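Local coordinates for protein ATP phosphoribosyltransferase regulatory subunit (Thermotoga maritima, PDB 1USY) that is probably required for the first step of histidine biosynthesis and may let histidine feedback-regulate ATP phosphoribosyltransferase activity, at residues F24-P35 with L47-V58. Sequence-based numbering, arbitrary orientation.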
ATOM      1  N   PHE B  24     -10.530 -23.245 -17.866  1.00 20.71           N
ATOM      2  CA  PHE B  24      -9.468 -22.837 -16.955  1.00 19.34           C
ATOM      3  C   PHE B  24      -9.899 -21.518 -16.340  1.00 17.56           C
ATOM      4  O   PHE B  24      -9.803 -20.497 -16.991  1.00 19.89           O
ATOM      5  CB  PHE B  24      -8.151 -22.691 -17.724  1.00 18.75           C
ATOM      6  CG  PHE B  24      -7.027 -22.170 -16.898  1.00 20.41           C
ATOM      7  CD1 PHE B  24      -6.246 -23.033 -16.157  1.00 25.47           C
ATOM      8  CD2 PHE B  24      -6.742 -20.811 -16.854  1.00 20.93           C
ATOM      9  CE1 PHE B  24      -5.183 -22.544 -15.366  1.00 24.72           C
ATOM     10  CE2 PHE B  24      -5.706 -20.310 -16.077  1.00 23.26           C
ATOM     11  CZ  PHE B  24      -4.918 -21.177 -15.338  1.00 21.20           C
ATOM     12  N   PHE B  25     -10.414 -21.560 -15.108  1.00 19.85           N
ATOM     13  CA  PHE B  25     -10.875 -20.362 -14.388  1.00 15.34           C
ATOM     14  C   PHE B  25     -10.136 -20.193 -13.088  1.00 15.22           C
ATOM     15  O   PHE B  25     -10.186 -21.076 -12.238  1.00 17.45           O
ATOM     16  CB  PHE B  25     -12.363 -20.446 -14.079  1.00 15.73           C
ATOM     17  CG  PHE B  25     -13.240 -20.183 -15.259  1.00 16.89           C
ATOM     18  CD1 PHE B  25     -13.405 -21.148 -16.242  1.00 16.09           C
ATOM     19  CD2 PHE B  25     -13.894 -18.967 -15.392  1.00 12.67           C
ATOM     20  CE1 PHE B  25     -14.225 -20.915 -17.364  1.00 15.28           C
ATOM     21  CE2 PHE B  25     -14.704 -18.721 -16.494  1.00 12.90           C
ATOM     22  CZ  PHE B  25     -14.877 -19.735 -17.495  1.00  9.44           C
ATOM     23  N   VAL B  26      -9.470 -19.045 -12.942  1.00 17.54           N
ATOM     24  CA  VAL B  26      -8.682 -18.710 -11.764  1.00 17.74           C
ATOM     25  C   VAL B  26      -8.896 -17.273 -11.285  1.00 18.17           C
ATOM     26  O   VAL B  26      -9.320 -16.417 -12.040  1.00 18.74           O
ATOM     27  CB  VAL B  26      -7.153 -18.906 -11.992  1.00 22.77           C
ATOM     28  CG1 VAL B  26      -6.845 -20.321 -12.320  1.00 21.17           C
ATOM     29  CG2 VAL B  26      -6.630 -17.979 -13.083  1.00 23.47           C
ATOM     30  N   PRO B  27      -8.627 -17.024 -10.001  1.00 14.51           N
ATOM     31  CA  PRO B  27      -8.669 -15.676  -9.443  1.00 11.51           C
ATOM     32  C   PRO B  27      -7.824 -14.692 -10.178  1.00 16.42           C
ATOM     33  O   PRO B  27      -6.717 -15.028 -10.545  1.00 24.27           O
ATOM     34  CB  PRO B  27      -8.076 -15.874  -8.049  1.00  9.00           C
ATOM     35  CG  PRO B  27      -8.481 -17.233  -7.686  1.00 10.94           C
ATOM     36  CD  PRO B  27      -8.355 -18.035  -8.967  1.00  5.41           C
ATOM     37  N   ALA B  28      -8.336 -13.476 -10.360  1.00 22.84           N
ATOM     38  CA  ALA B  28      -7.583 -12.360 -10.921  1.00 20.63           C
ATOM     39  C   ALA B  28      -6.291 -12.024 -10.128  1.00 22.28           C
ATOM     40  O   ALA B  28      -5.249 -11.726 -10.713  1.00 20.96           O
ATOM     41  CB  ALA B  28      -8.493 -11.137 -10.998  1.00 18.94           C
ATOM     42  N   LEU B  29      -6.378 -12.050  -8.810  1.00 19.01           N
ATOM     43  CA  LEU B  29      -5.235 -11.768  -7.958  1.00 25.66           C
ATOM     44  C   LEU B  29      -4.510 -13.068  -7.618  1.00 27.98           C
ATOM     45  O   LEU B  29      -5.147 -14.088  -7.407  1.00 30.36           O
ATOM     46  CB  LEU B  29      -5.692 -11.061  -6.672  1.00 20.21           C
ATOM     47  CG  LEU B  29      -5.770  -9.544  -6.795  1.00 23.84           C
ATOM     48  CD1 LEU B  29      -6.123  -8.906  -5.472  1.00 24.26           C
ATOM     49  CD2 LEU B  29      -4.468  -8.962  -7.311  1.00 26.44           C
ATOM     50  N   GLU B  30      -3.182 -13.021  -7.583  1.00 27.50           N
ATOM     51  CA  GLU B  30      -2.356 -14.160  -7.194  1.00 29.61           C
ATOM     52  C   GLU B  30      -1.178 -13.675  -6.334  1.00 30.00           C
ATOM     53  O   GLU B  30      -0.412 -12.808  -6.751  1.00 31.86           O
ATOM     54  CB  GLU B  30      -1.860 -14.903  -8.436  1.00 34.13           C
ATOM     55  CG  GLU B  30      -2.819 -15.992  -8.913  1.00 42.94           C
ATOM     56  CD  GLU B  30      -2.467 -16.573 -10.273  1.00 43.94           C
ATOM     57  OE1 GLU B  30      -1.309 -16.415 -10.721  1.00 49.61           O
ATOM     58  OE2 GLU B  30      -3.357 -17.188 -10.898  1.00 42.93           O
ATOM     59  N   LYS B  31      -1.078 -14.207  -5.119  1.00 32.46           N
ATOM     60  CA  LYS B  31      -0.001 -13.909  -4.161  1.00 32.61           C
ATOM     61  C   LYS B  31       1.380 -14.020  -4.794  1.00 35.03           C
ATOM     62  O   LYS B  31       1.730 -15.080  -5.310  1.00 39.25           O
ATOM     63  CB  LYS B  31      -0.081 -14.899  -2.999  1.00 30.60           C
ATOM     64  CG  LYS B  31       0.465 -14.372  -1.694  1.00 36.77           C
ATOM     65  CD  LYS B  31       0.043 -15.238  -0.544  1.00 38.06           C
ATOM     66  CE  LYS B  31       0.958 -15.041   0.624  1.00 40.63           C
ATOM     67  NZ  LYS B  31       2.065 -14.098   0.289  1.00 44.15           N
ATOM     68  N   ALA B  32       2.149 -12.929  -4.772  1.00 37.58           N
ATOM     69  CA  ALA B  32       3.553 -12.927  -5.242  1.00 37.24           C
ATOM     70  C   ALA B  32       4.561 -12.867  -4.078  1.00 38.26           C
ATOM     71  O   ALA B  32       4.235 -12.420  -2.971  1.00 30.93           O
ATOM     72  CB  ALA B  32       3.809 -11.782  -6.232  1.00 33.66           C
ATOM     73  N   GLU B  33       5.789 -13.303  -4.342  1.00 41.36           N
ATOM     74  CA  GLU B  33       6.817 -13.376  -3.297  1.00 45.37           C
ATOM     75  C   GLU B  33       7.806 -12.213  -3.371  1.00 45.57           C
ATOM     76  O   GLU B  33       8.468 -11.874  -2.383  1.00 43.76           O
ATOM     77  CB  GLU B  33       7.565 -14.717  -3.372  1.00 46.97           C
ATOM     78  N   GLU B  34       7.897 -11.621  -4.558  1.00 48.23           N
ATOM     79  CA  GLU B  34       8.844 -10.545  -4.825  1.00 49.75           C
ATOM     80  C   GLU B  34       8.179  -9.374  -5.540  1.00 45.90           C
ATOM     81  O   GLU B  34       7.363  -9.579  -6.436  1.00 44.71           O
ATOM     82  CB  GLU B  34      10.040 -11.067  -5.628  1.00 53.26           C
ATOM     83  CG  GLU B  34      11.301 -11.253  -4.781  1.00 61.56           C
ATOM     84  CD  GLU B  34      12.564 -11.337  -5.621  1.00 65.41           C
ATOM     85  OE1 GLU B  34      13.214 -10.293  -5.848  1.00 68.66           O
ATOM     86  OE2 GLU B  34      12.911 -12.453  -6.063  1.00 68.21           O
ATOM     87  N   PRO B  35       8.528  -8.150  -5.142  1.00 44.69           N
ATOM     88  CA  PRO B  35       7.946  -6.944  -5.745  1.00 43.29           C
ATOM     89  C   PRO B  35       8.368  -6.740  -7.204  1.00 43.47           C
ATOM     90  O   PRO B  35       9.032  -5.762  -7.525  1.00 42.63           O
ATOM     91  CB  PRO B  35       8.498  -5.811  -4.863  1.00 43.05           C
ATOM     92  CG  PRO B  35       9.055  -6.469  -3.637  1.00 38.66           C
ATOM     93  CD  PRO B  35       9.502  -7.817  -4.081  1.00 41.21           C
ATOM     94  N   LEU B  47       1.684  -9.264  -1.102  1.00 14.11           N
ATOM     95  CA  LEU B  47       1.885  -8.635  -2.406  1.00  9.80           C
ATOM     96  C   LEU B  47       1.140  -9.452  -3.417  1.00  9.34           C
ATOM     97  O   LEU B  47       1.089 -10.665  -3.296  1.00  6.62           O
ATOM     98  CB  LEU B  47       3.339  -8.670  -2.803  1.00 11.60           C
ATOM     99  CG  LEU B  47       4.178  -7.517  -2.314  1.00 20.79           C
ATOM    100  CD1 LEU B  47       5.623  -7.911  -2.453  1.00 26.79           C
ATOM    101  CD2 LEU B  47       3.893  -6.307  -3.127  1.00 25.95           C
ATOM    102  N   PHE B  48       0.587  -8.810  -4.436  1.00  9.08           N
ATOM    103  CA  PHE B  48      -0.138  -9.562  -5.452  1.00 13.88           C
ATOM    104  C   PHE B  48       0.272  -9.155  -6.859  1.00 16.83           C
ATOM    105  O   PHE B  48       0.622  -8.005  -7.091  1.00 18.02           O
ATOM    106  CB  PHE B  48      -1.664  -9.382  -5.284  1.00 11.99           C
ATOM    107  CG  PHE B  48      -2.240 -10.025  -4.033  1.00  4.38           C
ATOM    108  CD1 PHE B  48      -2.562  -9.262  -2.930  1.00  4.51           C
ATOM    109  CD2 PHE B  48      -2.489 -11.391  -3.983  1.00  8.39           C
ATOM    110  CE1 PHE B  48      -3.114  -9.853  -1.769  1.00  8.97           C
ATOM    111  CE2 PHE B  48      -3.027 -11.982  -2.840  1.00  5.96           C
ATOM    112  CZ  PHE B  48      -3.352 -11.206  -1.737  1.00  3.35           C
ATOM    113  N   SER B  49       0.243 -10.108  -7.784  1.00 16.13           N
ATOM    114  CA  SER B  49       0.204  -9.783  -9.196  1.00 18.00           C
ATOM    115  C   SER B  49      -1.215  -9.947  -9.631  1.00 19.69           C
ATOM    116  O   SER B  49      -1.966 -10.738  -9.049  1.00 13.98           O
ATOM    117  CB  SER B  49       1.091 -10.693 -10.048  1.00 21.88           C
ATOM    118  OG  SER B  49       1.273 -11.943  -9.422  1.00 39.91           O
ATOM    119  N   ILE B  50      -1.575  -9.168 -10.649  1.00 23.30           N
ATOM    120  CA  ILE B  50      -2.896  -9.205 -11.255  1.00 24.03           C
ATOM    121  C   ILE B  50      -2.726  -9.710 -12.671  1.00 26.96           C
ATOM    122  O   ILE B  50      -1.721  -9.416 -13.320  1.00 28.12           O
ATOM    123  CB  ILE B  50      -3.560  -7.827 -11.219  1.00 25.34           C
ATOM    124  CG1 ILE B  50      -5.068  -7.970 -11.409  1.00 22.66           C
ATOM    125  CG2 ILE B  50      -2.970  -6.925 -12.279  1.00 28.60           C
ATOM    126  CD1 ILE B  50      -5.878  -6.730 -11.099  1.00 23.78           C
ATOM    127  N   ARG B  51      -3.708 -10.489 -13.129  1.00 26.79           N
ATOM    128  CA  ARG B  51      -3.601 -11.249 -14.365  1.00 24.31           C
ATOM    129  C   ARG B  51      -3.437 -10.289 -15.548  1.00 25.38           C
ATOM    130  O   ARG B  51      -4.342  -9.529 -15.869  1.00 27.93           O
ATOM    131  CB  ARG B  51      -4.830 -12.151 -14.503  1.00 27.09           C
ATOM    132  CG  ARG B  51      -4.960 -12.916 -15.803  1.00 28.30           C
ATOM    133  CD  ARG B  51      -6.375 -13.425 -16.103  1.00 31.95           C
ATOM    134  NE  ARG B  51      -6.975 -14.075 -14.943  1.00 35.78           N
ATOM    135  CZ  ARG B  51      -8.206 -13.846 -14.500  1.00 36.21           C
ATOM    136  NH1 ARG B  51      -9.007 -13.005 -15.125  1.00 39.53           N
ATOM    137  NH2 ARG B  51      -8.656 -14.466 -13.427  1.00 43.09           N
ATOM    138  N   GLU B  52      -2.256 -10.319 -16.162  1.00 27.67           N
ATOM    139  CA  GLU B  52      -1.880  -9.402 -17.234  1.00 24.81           C
ATOM    140  C   GLU B  52      -1.689 -10.169 -18.515  1.00 24.51           C
ATOM    141  O   GLU B  52      -1.704  -9.589 -19.587  1.00 28.37           O
ATOM    142  CB  GLU B  52      -0.580  -8.689 -16.898  1.00 25.33           C
ATOM    143  CG  GLU B  52      -0.755  -7.577 -15.890  1.00 30.79           C
ATOM    144  CD  GLU B  52       0.512  -6.769 -15.650  1.00 38.32           C
ATOM    145  OE1 GLU B  52       1.271  -7.075 -14.694  1.00 38.32           O
ATOM    146  OE2 GLU B  52       0.741  -5.802 -16.401  1.00 41.98           O
ATOM    147  N   ASP B  53      -1.519 -11.477 -18.422  1.00 24.41           N
ATOM    148  CA  ASP B  53      -1.276 -12.268 -19.623  1.00 24.08           C
ATOM    149  C   ASP B  53      -1.723 -13.689 -19.375  1.00 24.00           C
ATOM    150  O   ASP B  53      -1.119 -14.382 -18.541  1.00 29.55           O
ATOM    151  CB  ASP B  53       0.227 -12.248 -19.976  1.00 26.62           C
ATOM    152  CG  ASP B  53       0.552 -13.014 -21.256  1.00 22.24           C
ATOM    153  OD1 ASP B  53      -0.117 -14.037 -21.538  1.00 31.60           O
ATOM    154  N   PHE B  54      -2.752 -14.139 -20.097  1.00 21.77           N
ATOM    155  CA  PHE B  54      -3.314 -15.461 -19.826  1.00 23.44           C
ATOM    156  C   PHE B  54      -2.335 -16.588 -20.017  1.00 28.04           C
ATOM    157  O   PHE B  54      -2.349 -17.547 -19.243  1.00 32.64           O
ATOM    158  CB  PHE B  54      -4.635 -15.743 -20.550  1.00 23.82           C
ATOM    159  CG  PHE B  54      -5.801 -15.795 -19.617  1.00 21.40           C
ATOM    160  CD1 PHE B  54      -6.668 -14.734 -19.515  1.00 19.26           C
ATOM    161  CD2 PHE B  54      -5.979 -16.876 -18.763  1.00 23.58           C
ATOM    162  CE1 PHE B  54      -7.729 -14.779 -18.591  1.00 28.30           C
ATOM    163  CE2 PHE B  54      -7.042 -16.927 -17.851  1.00 23.20           C
ATOM    164  CZ  PHE B  54      -7.903 -15.875 -17.755  1.00 18.62           C
ATOM    165  N   THR B  55      -1.447 -16.463 -21.007  1.00 30.69           N
ATOM    166  CA  THR B  55      -0.500 -17.546 -21.258  1.00 28.46           C
ATOM    167  C   THR B  55       0.509 -17.578 -20.133  1.00 21.27           C
ATOM    168  O   THR B  55       0.871 -18.644 -19.683  1.00 22.34           O
ATOM    169  CB  THR B  55       0.154 -17.477 -22.656  1.00 29.57           C
ATOM    170  OG1 THR B  55       1.165 -16.485 -22.639  1.00 39.07           O
ATOM    171  CG2 THR B  55      -0.834 -16.929 -23.682  1.00 30.73           C
ATOM    172  N   LYS B  56       0.900 -16.409 -19.636  1.00 22.33           N
ATOM    173  CA  LYS B  56       1.802 -16.313 -18.496  1.00 23.56           C
ATOM    174  C   LYS B  56       1.142 -16.979 -17.283  1.00 22.05           C
ATOM    175  O   LYS B  56       1.754 -17.780 -16.600  1.00 18.00           O
ATOM    176  CB  LYS B  56       2.130 -14.844 -18.215  1.00 31.31           C
ATOM    177  CG  LYS B  56       3.409 -14.575 -17.404  1.00 41.10           C
ATOM    178  CD  LYS B  56       3.942 -13.139 -17.642  1.00 50.37           C
ATOM    179  CE  LYS B  56       5.415 -13.097 -18.108  1.00 52.02           C
ATOM    180  NZ  LYS B  56       5.656 -11.957 -19.056  1.00 49.32           N
ATOM    181  N   THR B  57      -0.136 -16.684 -17.071  1.00 22.17           N
ATOM    182  CA  THR B  57      -0.919 -17.306 -16.008  1.00 19.53           C
ATOM    183  C   THR B  57      -1.102 -18.814 -16.160  1.00 17.39           C
ATOM    184  O   THR B  57      -0.928 -19.550 -15.216  1.00 15.77           O
ATOM    185  CB  THR B  57      -2.293 -16.629 -15.927  1.00 19.66           C
ATOM    186  OG1 THR B  57      -2.142 -15.357 -15.292  1.00 23.98           O
ATOM    187  CG2 THR B  57      -3.223 -17.413 -15.009  1.00 14.61           C
ATOM    188  N   VAL B  58      -1.495 -19.271 -17.334  1.00 16.77           N
ATOM    189  CA  VAL B  58      -1.756 -20.682 -17.505  1.00 20.29           C
ATOM    190  C   VAL B  58      -0.432 -21.391 -17.291  1.00 26.83           C
ATOM    191  O   VAL B  58      -0.378 -22.469 -16.710  1.00 31.12           O
ATOM    192  CB  VAL B  58      -2.382 -20.962 -18.883  1.00 22.51           C
ATOM    193  CG1 VAL B  58      -2.366 -22.440 -19.224  1.00 22.42           C
ATOM    194  CG2 VAL B  58      -3.827 -20.399 -18.945  1.00 20.14           C
TER
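Glu30 O is gripped twice by Ser49: the backbone N donates to it over 3.0 Å in a nearly straight bond (159°), and OG, kept near the backbone by the short serine side chain, adds a weak one. Glu30 N returns a bond to Ser49 O, making an antiparallel hydrogen-bonded pair, while the Glu30 carboxylate reaches His61. Leu29, apolar as its buried place suits, lays CD2 against Phe48 CB at 3.5 Å, the side chains crossing at about a right angle, and packs on Ile50 of a second subunit. Next to Leu29, Ala28 O accepts from Arg51 N. With CG turned away from the backbone N (chi1 174°) and a bend at chi3 (-47°), Arg51 lays one guanidinium face against Ala28 CA and is long enough for NH1 to hydrogen-bond Phe78 O. The flat, bulky Phe24 ring offers a face to Val58 CG2, 3.8 Å from its centroid (CH-pi), and its edge to Thr57 CG2. A serine in place of Phe24 would probably leave Val58 CG2 without its ring face and open a gap beside Thr57. Strands 29-32 and 47-50 thus pair antiparallel before a helix N-capped by Asp53, whose OD1 accepts from Lys56 N, within HisZ's class II aminoacyl-tRNA synthetase-like domain.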